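Local coordinates for protein beta-glucosidase (Chaetomella raphigera, PDB 6JXG) that probably hydrolyses terminal, non-reducing beta-D-glucosyl residues to release beta-D-glucose, as a secreted family 3 glycoside hydrolase of cellulose degradation, at residues A[27-32]-A[279-284]; A[32-35]-A[39-42]; A[234-239]-A[245-250]; A[258-261]-A[265-268]. All coordinates share one frame; numbering follows the deposited sequence.

Interaction 1 of 4, residues A[27-32]-A[279-284]; sequences SIVTGV and SRLDDM
Val29 meets two residues of segment 279-284, Met284 and Leu281, and this apolar patch is the tight part of the contact. Its CG2 approaches Met284 CB to 3.5 Å and Met284 SD to 3.6 Å, so one methyl covers both the root and the sulfur of the methionine. The valine torsion is off-staggered (chi1 113°), so the exact placing of its methyls is less certain. The two side chains run at about a right angle to each other. Met284 stays extended beyond CG (chi2 175°), which lays its sulfur alongside both valine methyls. Leu281 adds a lighter touch: its CD1 comes 4.0 Å from Val29 CG2, at a slant. All three residues are buried. The contact joins the last turn of helix 22-29, which Thr30 leaves, to helix 278-294 within the N-terminal, TIM-barrel-related part of this family 3 enzyme; Trp263 packs on both Val29 and Met284, while Ile28 reaches Val285 and Ile288 farther along helix 278-294. The helix sides turned from the valine are polar and more accessible. Arg280 NH2 donates to Asp283 OD2 at 3.0 Å, one turn along, with the oxygen near the guanidinium plane and its anti lone pair in use. Arg287 NE forms a second salt bridge with the same oxygen. Asp282, partly exposed, pairs through OD1 with Lys25 NZ, a charged link back to helix 22-29 on the looser side.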
loop_
_atom_site.group_PDB
_atom_site.type_symbol
_atom_site.label_atom_id
_atom_site.label_comp_id
_atom_site.label_asym_id
_atom_site.label_seq_id
_atom_site.Cartn_x
_atom_site.Cartn_y
_atom_site.Cartn_z
ATOM N N SER A 27 1.292 20.948 24.947
ATOM C CA SER A 27 2.260 19.845 24.979
ATOM C C SER A 27 1.664 18.598 24.304
ATOM O O SER A 27 2.443 17.748 23.875
ATOM C CB SER A 27 2.729 19.528 26.430
ATOM O OG SER A 27 1.653 18.931 27.175
ATOM N N ILE A 28 0.325 18.531 24.204
ATOM C CA ILE A 28 -0.356 17.447 23.542
ATOM C C ILE A 28 -0.303 17.573 21.995
ATOM O O ILE A 28 -0.272 16.580 21.295
ATOM C CB ILE A 28 -1.811 17.321 24.011
ATOM C CG1 ILE A 28 -1.842 16.811 25.447
ATOM C CG2 ILE A 28 -2.619 16.279 23.248
ATOM C CD1 ILE A 28 -3.218 16.878 26.141
ATOM N N VAL A 29 -0.142 18.799 21.500
ATOM C CA VAL A 29 -0.222 19.054 20.094
ATOM C C VAL A 29 1.169 19.283 19.486
ATOM O O VAL A 29 1.337 19.352 18.248
ATOM C CB VAL A 29 -1.176 20.284 20.094
ATOM C CG1 VAL A 29 -0.571 21.546 19.667
ATOM C CG2 VAL A 29 -2.680 19.965 20.029
ATOM N N THR A 30 2.192 19.376 20.318
ATOM C CA THR A 30 3.506 19.773 19.880
ATOM C C THR A 30 4.488 18.687 20.220
ATOM O O THR A 30 4.702 18.346 21.364
ATOM C CB THR A 30 3.995 21.078 20.545
ATOM O OG1 THR A 30 2.964 22.052 20.510
ATOM C CG2 THR A 30 5.288 21.597 19.892
ATOM N N GLY A 31 5.064 18.100 19.165
ATOM C CA GLY A 31 6.068 17.091 19.332
ATOM C C GLY A 31 7.203 17.579 20.214
ATOM O O GLY A 31 7.558 18.777 20.186
ATOM N N VAL A 32 7.846 16.634 20.908
ATOM C CA VAL A 32 8.953 17.010 21.872
ATOM C C VAL A 32 10.271 17.368 21.203
ATOM O O VAL A 32 11.159 17.891 21.865
ATOM C CB VAL A 32 9.253 15.914 22.909
ATOM C CG1 VAL A 32 8.024 15.631 23.717
ATOM C CG2 VAL A 32 9.792 14.662 22.262
ATOM N N SER A 279 -10.470 28.092 20.635
ATOM C CA SER A 279 -11.303 26.995 20.200
ATOM C C SER A 279 -10.565 26.019 19.233
ATOM O O SER A 279 -10.872 24.791 19.186
ATOM C CB SER A 279 -12.553 27.529 19.535
ATOM O OG SER A 279 -12.191 28.211 18.343
ATOM N N ARG A 280 -9.606 26.553 18.501
ATOM C CA ARG A 280 -8.853 25.753 17.529
ATOM C C ARG A 280 -7.928 24.802 18.285
ATOM O O ARG A 280 -7.907 23.577 18.039
ATOM C CB ARG A 280 -8.105 26.639 16.506
ATOM C CG ARG A 280 -7.323 25.825 15.398
ATOM C CD ARG A 280 -8.240 25.169 14.357
ATOM N NE ARG A 280 -8.559 23.815 14.716
ATOM C CZ ARG A 280 -7.668 22.804 14.643
ATOM N NH1 ARG A 280 -6.479 22.991 14.112
ATOM N NH2 ARG A 280 -8.007 21.599 15.049
ATOM N N LEU A 281 -7.201 25.329 19.250
ATOM C CA LEU A 281 -6.371 24.406 20.112
ATOM C C LEU A 281 -7.214 23.361 20.896
ATOM O O LEU A 281 -6.865 22.173 21.003
ATOM C CB LEU A 281 -5.490 25.201 21.095
ATOM C CG LEU A 281 -4.697 24.496 22.191
ATOM C CD1 LEU A 281 -3.723 23.481 21.603
ATOM C CD2 LEU A 281 -3.946 25.525 23.006
ATOM N N ASP A 282 -8.343 23.804 21.426
ATOM C CA ASP A 282 -9.256 22.936 22.123
ATOM C C ASP A 282 -9.722 21.835 21.183
ATOM O O ASP A 282 -9.808 20.672 21.602
ATOM C CB ASP A 282 -10.467 23.703 22.651
ATOM C CG ASP A 282 -10.110 24.627 23.841
ATOM O OD1 ASP A 282 -8.989 24.561 24.376
ATOM O OD2 ASP A 282 -11.000 25.403 24.282
ATOM N N ASP A 283 -9.986 22.183 19.931
ATOM C CA ASP A 283 -10.472 21.228 18.953
ATOM C C ASP A 283 -9.367 20.206 18.659
ATOM O O ASP A 283 -9.618 19.027 18.615
ATOM C CB ASP A 283 -10.899 21.928 17.677
ATOM C CG ASP A 283 -11.453 20.973 16.666
ATOM O OD1 ASP A 283 -12.578 20.502 16.868
ATOM O OD2 ASP A 283 -10.747 20.649 15.722
ATOM N N MET A 284 -8.135 20.660 18.559
ATOM C CA MET A 284 -6.984 19.775 18.293
ATOM C C MET A 284 -6.851 18.717 19.366
ATOM O O MET A 284 -6.737 17.541 19.098
ATOM C CB MET A 284 -5.693 20.576 18.300
ATOM C CG MET A 284 -5.435 21.525 17.182
ATOM S SD MET A 284 -3.870 22.396 17.610
ATOM C CE MET A 284 -3.759 23.718 16.483
#

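Interaction 2 of 4, residues A[32-35]-A[39-42]; sequences VGWE and CVGN
Trp34 presents the edge of its six-membered ring to the backbone of Val40, with CZ3 3.4 Å from Val40 O and the oxygen close to the ring plane. The CB of Trp34 starts away from segment 39-42, but CG stands anti to the backbone N (chi1 176°), and this brings the far end of the indole back. There it lies side by side with Val40, the two pointing the same way, and CZ3 reaches Val40 CG1 at 4.2 Å. At the other end Val32 and Asn42 slant across each other, CG2 to CB 4.1 Å, next to a direct backbone bond from Val32 N to Asn42 O of 2.8 Å. Between these ends, water 2 accepts from Glu35 N and probably donates to Val40 O (2.6 Å); water 1 accepts from Asn42 N and makes a weak bond to Gly33 O. The chain thus turns back on itself ahead of short strand 41-42, where Val40 and Gly41 face Tyr56 as a classic beta bulge and Cys39 is disulfide-bonded to Cys55. Val40 O also receives the indole N-H of Trp233 and probably a water proton, while the C-H edge of Trp34, probably slightly positive, lies against it.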
loop_
_atom_site.group_PDB
_atom_site.type_symbol
_atom_site.label_atom_id
_atom_site.label_comp_id
_atom_site.label_asym_id
_atom_site.label_seq_id
_atom_site.Cartn_x
_atom_site.Cartn_y
_atom_site.Cartn_z
ATOM N N VAL A 32 7.846 16.634 20.908
ATOM C CA VAL A 32 8.953 17.010 21.872
ATOM C C VAL A 32 10.271 17.368 21.203
ATOM O O VAL A 32 11.159 17.891 21.865
ATOM C CB VAL A 32 9.253 15.914 22.909
ATOM C CG1 VAL A 32 8.024 15.631 23.717
ATOM C CG2 VAL A 32 9.792 14.662 22.262
ATOM N N GLY A 33 10.395 17.110 19.899
ATOM C CA GLY A 33 11.626 17.331 19.195
ATOM C C GLY A 33 12.149 16.062 18.566
ATOM O O GLY A 33 12.031 14.969 19.145
ATOM N N TRP A 34 12.840 16.201 17.443
ATOM C CA TRP A 34 13.422 15.045 16.748
ATOM C C TRP A 34 14.473 14.296 17.607
ATOM O O TRP A 34 15.376 14.902 18.127
ATOM C CB TRP A 34 14.013 15.509 15.432
ATOM C CG TRP A 34 14.719 14.469 14.638
ATOM C CD1 TRP A 34 15.976 14.544 14.203
ATOM C CD2 TRP A 34 14.166 13.241 14.111
ATOM N NE1 TRP A 34 16.291 13.410 13.494
ATOM C CE2 TRP A 34 15.188 12.594 13.416
ATOM C CE3 TRP A 34 12.890 12.609 14.207
ATOM C CZ2 TRP A 34 15.009 11.338 12.742
ATOM C CZ3 TRP A 34 12.694 11.334 13.572
ATOM C CH2 TRP A 34 13.776 10.694 12.857
ATOM N N GLU A 35 14.283 12.976 17.758
ATOM C CA GLU A 35 15.096 12.098 18.600
ATOM C C GLU A 35 15.132 12.394 20.064
ATOM O O GLU A 35 15.844 11.700 20.791
ATOM C CB GLU A 35 16.542 11.945 18.055
ATOM C CG GLU A 35 16.503 11.522 16.615
ATOM C CD GLU A 35 17.872 11.180 16.048
ATOM O OE1 GLU A 35 18.822 11.157 16.826
ATOM O OE2 GLU A 35 17.971 10.931 14.859
ATOM N N CYS A 39 10.578 7.303 20.527
ATOM C CA CYS A 39 9.870 6.960 19.290
ATOM C C CYS A 39 10.219 7.924 18.141
ATOM O O CYS A 39 10.817 8.965 18.345
ATOM C CB CYS A 39 8.350 6.946 19.568
ATOM S SG CYS A 39 7.961 5.834 20.956
ATOM N N VAL A 40 9.740 7.608 16.939
ATOM C CA VAL A 40 9.952 8.463 15.783
ATOM C C VAL A 40 9.392 9.856 16.048
ATOM O O VAL A 40 9.934 10.870 15.544
ATOM C CB VAL A 40 9.397 7.764 14.507
ATOM C CG1 VAL A 40 9.501 8.628 13.243
ATOM C CG2 VAL A 40 10.229 6.509 14.298
ATOM N N GLY A 41 8.323 9.883 16.807
ATOM C CA GLY A 41 7.701 11.120 17.338
ATOM C C GLY A 41 7.108 10.871 18.706
ATOM O O GLY A 41 6.617 9.783 18.979
ATOM N N ASN A 42 7.153 11.884 19.558
ATOM C CA ASN A 42 6.449 11.802 20.863
ATOM C C ASN A 42 5.880 13.121 21.245
ATOM O O ASN A 42 6.387 14.191 20.876
ATOM C CB ASN A 42 7.422 11.371 21.997
ATOM C CG ASN A 42 7.841 9.928 21.940
ATOM O OD1 ASN A 42 7.156 8.977 22.511
ATOM N ND2 ASN A 42 9.002 9.726 21.382
HETATM O O HOH W 1 8.865 13.895 18.501
HETATM O O HOH W 2 11.481 12.064 17.312
#

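Interaction 3 of 4, residues A[234-239]-A[245-250]; sequences AAQHTT and AGLDVA
Gln236 lays its amide end against the methyl of Ala250 and the tip of Leu247. NE2 stands 3.5 Å from Ala250 CB, and the amide carbon CD is 3.9 Å from the same methyl, so the touch spreads over the end of the glutamine. OE1 comes 4.1 Å from Leu247 CD2, where the two side chains cross at about a right angle. No hydrogen bond passes between the segments. Gln236 reaches this far because its chain is straight, with CG anti to the backbone N (chi1 173°) and CD anti in turn (chi2 -178°). The next shell begins in the intervening helix 239-245, where Ser242 OG is hydrogen-bonded to Gln236 OE1; Leu262 and Trp263, from the loop before helix 265-272, pack against the glutamine. Both ends of helix 239-245 are capped: Thr238 holds the N-cap position, and Gly246, at a phi of 114°, closes the other end in a Schellman motif. Beyond it the chain returns to the barrel sheet, where Val249 bonds to strand 228-231 and Leu247 packs on Val229. The contact therefore places an amide beside apolar methyls, and OE1 has as its partner Ser242 OG, a hydroxyl it shares with Thr238 O.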
loop_
_atom_site.group_PDB
_atom_site.type_symbol
_atom_site.label_atom_id
_atom_site.label_comp_id
_atom_site.label_asym_id
_atom_site.label_seq_id
_atom_site.Cartn_x
_atom_site.Cartn_y
_atom_site.Cartn_z
ATOM N N ALA A 234 8.468 17.458 9.977
ATOM C CA ALA A 234 8.866 18.837 9.666
ATOM C C ALA A 234 8.144 19.370 8.416
ATOM O O ALA A 234 8.729 20.150 7.643
ATOM C CB ALA A 234 10.381 18.979 9.540
ATOM N N ALA A 235 6.898 18.937 8.203
ATOM C CA ALA A 235 6.095 19.401 7.046
ATOM C C ALA A 235 5.270 20.627 7.471
ATOM O O ALA A 235 4.577 21.237 6.656
ATOM C CB ALA A 235 5.198 18.288 6.471
ATOM N N GLN A 236 5.366 21.036 8.759
ATOM C CA GLN A 236 4.679 22.252 9.226
ATOM C C GLN A 236 5.596 23.443 8.829
ATOM O O GLN A 236 6.812 23.342 8.978
ATOM C CB GLN A 236 4.495 22.267 10.747
ATOM C CG GLN A 236 3.950 23.535 11.356
ATOM C CD GLN A 236 3.858 23.464 12.879
ATOM O OE1 GLN A 236 2.818 23.782 13.478
ATOM N NE2 GLN A 236 4.934 23.052 13.495
ATOM N N HIS A 237 5.016 24.542 8.367
ATOM C CA HIS A 237 5.774 25.700 7.894
ATOM C C HIS A 237 5.552 26.933 8.712
ATOM O O HIS A 237 6.458 27.758 8.785
ATOM C CB HIS A 237 5.434 26.052 6.423
ATOM C CG HIS A 237 5.879 24.983 5.508
ATOM N ND1 HIS A 237 7.120 24.983 4.931
ATOM C CD2 HIS A 237 5.349 23.760 5.274
ATOM C CE1 HIS A 237 7.306 23.841 4.287
ATOM N NE2 HIS A 237 6.249 23.078 4.497
ATOM N N THR A 238 4.348 27.138 9.223
ATOM C CA THR A 238 4.051 28.326 10.033
ATOM C C THR A 238 3.288 27.983 11.293
ATOM O O THR A 238 2.600 26.971 11.351
ATOM C CB THR A 238 3.196 29.345 9.218
ATOM O OG1 THR A 238 1.834 28.926 9.104
ATOM C CG2 THR A 238 3.775 29.523 7.824
ATOM N N THR A 239 3.363 28.852 12.285
ATOM C CA THR A 239 2.554 28.691 13.483
ATOM C C THR A 239 1.031 28.811 13.165
ATOM O O THR A 239 0.190 27.930 13.473
ATOM C CB THR A 239 2.943 29.763 14.530
ATOM O OG1 THR A 239 4.287 29.599 14.901
ATOM C CG2 THR A 239 2.037 29.679 15.779
ATOM N N ALA A 245 -5.475 25.985 9.455
ATOM C CA ALA A 245 -5.808 25.062 8.355
ATOM C C ALA A 245 -6.409 23.786 8.818
ATOM O O ALA A 245 -7.060 23.103 8.045
ATOM C CB ALA A 245 -4.531 24.724 7.596
ATOM N N GLY A 246 -6.149 23.431 10.067
ATOM C CA GLY A 246 -6.688 22.252 10.684
ATOM C C GLY A 246 -5.694 21.153 11.069
ATOM O O GLY A 246 -6.097 20.030 11.293
ATOM N N LEU A 247 -4.418 21.469 11.132
ATOM C CA LEU A 247 -3.431 20.554 11.638
ATOM C C LEU A 247 -3.737 20.361 13.144
ATOM O O LEU A 247 -4.177 21.306 13.797
ATOM C CB LEU A 247 -2.030 21.030 11.456
ATOM C CG LEU A 247 -0.846 20.178 11.882
ATOM C CD1 LEU A 247 -0.825 18.915 11.024
ATOM C CD2 LEU A 247 0.482 20.915 11.754
ATOM N N ASP A 248 -3.509 19.147 13.663
ATOM C CA ASP A 248 -3.714 18.865 15.107
ATOM C C ASP A 248 -2.466 18.516 15.865
ATOM O O ASP A 248 -2.382 18.807 17.078
ATOM C CB ASP A 248 -4.729 17.773 15.300
ATOM C CG ASP A 248 -6.071 18.115 14.638
ATOM O OD1 ASP A 248 -6.613 19.219 14.957
ATOM O OD2 ASP A 248 -6.575 17.300 13.820
ATOM N N VAL A 249 -1.502 17.911 15.203
ATOM C CA VAL A 249 -0.258 17.533 15.847
ATOM C C VAL A 249 0.950 17.827 14.953
ATOM O O VAL A 249 0.985 17.425 13.786
ATOM C CB VAL A 249 -0.217 16.027 16.167
ATOM C CG1 VAL A 249 1.070 15.647 16.917
ATOM C CG2 VAL A 249 -1.426 15.623 16.995
ATOM N N ALA A 250 1.942 18.512 15.523
ATOM C CA ALA A 250 3.141 18.879 14.793
ATOM C C ALA A 250 4.275 17.947 15.126
ATOM O O ALA A 250 4.740 17.956 16.259
ATOM C CB ALA A 250 3.556 20.320 15.090
#

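Interaction 4 of 4, residues A[258-261]-A[265-268]; sequences DNYY and SNLL. With NAG (2-acetamido-2-deoxy-beta-D-glucopyranose), chain C.
A surface site next to the N-glycan of Asn273 is formed here, with Asn266 standing between the attached N-acetylglucosamine and the loop 258-261. The two ends of the asparagine amide serve different partners. ND2 donates to Tyr261 O at 2.9 Å in a nearly straight bond, 171° at the hydrogen, and the acceptor lies in the amide plane. ND2 itself stands tilted 24° from the carbonyl plane of Tyr261. OD1 accepts from O6 of the sugar at 3.0 Å. With one donor and one acceptor engaged, the rotation of the amide is defined by its bonding. Water 3 gives Tyr261 O a further donor at 2.6 Å and accepts a weak bond from Asn266 N near the helix start. The side chain of Tyr260 crosses that of Asn266 at about a right angle, its OH 3.8 Å from ND2, with ring and amide planes 46° apart. The loop itself is shaped by an Asx turn, in which Asp258 OD2 takes the N-H of Tyr260 at 3.0 Å, from above the carboxylate plane. Behind this exposed front, helix 265-272 rests on its neighbours: Leu267 packs on Met284 of helix 278-294 and Ala243 of helix 239-245, and Leu268 on Ala26 of helix 22-29.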
loop_
_atom_site.group_PDB
_atom_site.type_symbol
_atom_site.label_atom_id
_atom_site.label_comp_id
_atom_site.label_asym_id
_atom_site.label_seq_id
_atom_site.Cartn_x
_atom_site.Cartn_y
_atom_site.Cartn_z
ATOM N N ASP A 258 16.366 20.954 15.431
ATOM C CA ASP A 258 16.880 22.326 15.619
ATOM C C ASP A 258 16.441 23.059 16.881
ATOM O O ASP A 258 16.947 24.189 17.162
ATOM C CB ASP A 258 16.654 23.221 14.394
ATOM C CG ASP A 258 15.257 23.796 14.265
ATOM O OD1 ASP A 258 15.173 24.833 13.540
ATOM O OD2 ASP A 258 14.277 23.235 14.798
ATOM N N ASN A 259 15.538 22.426 17.646
ATOM C CA ASN A 259 15.119 22.923 18.935
ATOM C C ASN A 259 14.304 24.150 18.754
ATOM O O ASN A 259 14.154 24.893 19.663
ATOM C CB ASN A 259 16.334 23.188 19.852
ATOM C CG ASN A 259 15.957 23.291 21.300
ATOM O OD1 ASN A 259 14.951 22.681 21.796
ATOM N ND2 ASN A 259 16.717 24.149 22.020
ATOM N N TYR A 260 13.708 24.345 17.573
ATOM C CA TYR A 260 12.812 25.484 17.372
ATOM C C TYR A 260 11.411 24.923 17.087
ATOM O O TYR A 260 11.244 24.132 16.146
ATOM C CB TYR A 260 13.279 26.316 16.237
ATOM C CG TYR A 260 12.407 27.538 16.019
ATOM C CD1 TYR A 260 12.790 28.753 16.546
ATOM C CD2 TYR A 260 11.224 27.476 15.269
ATOM C CE1 TYR A 260 12.032 29.897 16.343
ATOM C CE2 TYR A 260 10.438 28.604 15.105
ATOM C CZ TYR A 260 10.876 29.820 15.650
ATOM O OH TYR A 260 10.166 30.999 15.491
ATOM N N TYR A 261 10.424 25.417 17.821
ATOM C CA TYR A 261 9.059 24.863 17.832
ATOM C C TYR A 261 8.034 25.920 17.359
ATOM O O TYR A 261 7.830 26.964 18.027
ATOM C CB TYR A 261 8.683 24.354 19.245
ATOM C CG TYR A 261 9.568 23.271 19.735
ATOM C CD1 TYR A 261 9.216 21.936 19.634
ATOM C CD2 TYR A 261 10.817 23.585 20.279
ATOM C CE1 TYR A 261 10.072 20.948 20.081
ATOM C CE2 TYR A 261 11.697 22.612 20.697
ATOM C CZ TYR A 261 11.321 21.293 20.645
ATOM O OH TYR A 261 12.224 20.362 21.108
ATOM N N SER A 265 5.061 27.097 23.018
ATOM C CA SER A 265 4.800 28.465 23.480
ATOM C C SER A 265 4.465 29.378 22.341
ATOM O O SER A 265 3.795 30.337 22.569
ATOM C CB SER A 265 6.024 29.145 24.076
ATOM O OG SER A 265 6.530 28.425 25.105
ATOM N N ASN A 266 5.047 29.174 21.172
ATOM C CA ASN A 266 4.628 29.947 20.019
ATOM C C ASN A 266 3.145 29.860 19.665
ATOM O O ASN A 266 2.561 30.859 19.339
ATOM C CB ASN A 266 5.429 29.581 18.791
ATOM C CG ASN A 266 6.611 30.478 18.588
ATOM O OD1 ASN A 266 6.527 31.672 18.803
ATOM N ND2 ASN A 266 7.730 29.905 18.206
ATOM N N LEU A 267 2.518 28.690 19.764
ATOM C CA LEU A 267 1.075 28.571 19.522
ATOM C C LEU A 267 0.269 29.315 20.595
ATOM O O LEU A 267 -0.742 29.996 20.271
ATOM C CB LEU A 267 0.664 27.083 19.450
ATOM C CG LEU A 267 -0.804 26.740 19.202
ATOM C CD1 LEU A 267 -1.397 27.346 17.948
ATOM C CD2 LEU A 267 -0.979 25.211 19.156
ATOM N N LEU A 268 0.693 29.196 21.853
ATOM C CA LEU A 268 0.037 29.966 22.968
ATOM C C LEU A 268 0.141 31.473 22.736
ATOM O O LEU A 268 -0.806 32.194 23.001
ATOM C CB LEU A 268 0.617 29.549 24.321
ATOM C CG LEU A 268 0.504 28.070 24.663
ATOM C CD1 LEU A 268 0.918 27.731 26.082
ATOM C CD2 LEU A 268 -0.900 27.580 24.361
HETATM C C1 NAG C . 1.270 36.203 17.004
HETATM C C2 NAG C . 2.075 37.223 16.148
HETATM C C3 NAG C . 2.876 36.495 15.097
HETATM C C4 NAG C . 3.626 35.309 15.680
HETATM C C5 NAG C . 2.711 34.403 16.535
HETATM C C6 NAG C . 3.443 33.218 17.238
HETATM C C7 NAG C . 0.979 39.385 15.958
HETATM C C8 NAG C . 0.087 40.301 15.134
HETATM N N2 NAG C . 1.254 38.190 15.431
HETATM O O3 NAG C . 3.788 37.372 14.430
HETATM O O4 NAG C . 4.178 34.665 14.546
HETATM O O5 NAG C . 2.100 35.183 17.550
HETATM O O6 NAG C . 4.556 33.729 17.915
HETATM O O7 NAG C . 1.388 39.686 17.092
HETATM O O HOH W 3 7.952 27.726 20.522
#

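How the interactions relate
The four contacts cluster at one edge of the N-terminal domain, all on the same side of the chain's centre. Interactions 1 and 3 lie closest, with centres about 10 Å apart, and a salt bridge joins them: Arg280 NH2 to Asp248 OD1, 2.8 Å. Interaction 4 meets the chain at the residue shared by interactions 1 and 2, where the hydroxyl OH of Tyr261 lies 2.8 Å from Val32 O, probably hydrogen-bonded. Interactions 2 and 3 do not touch, their nearest atoms being about 6 Å apart. Interactions 3 and 4 are both nested in the chain loop that interaction 1 closes. The glycan touches interaction 4; a bound N-acetylglucosamine is about 12 Å from the Met284 side chain.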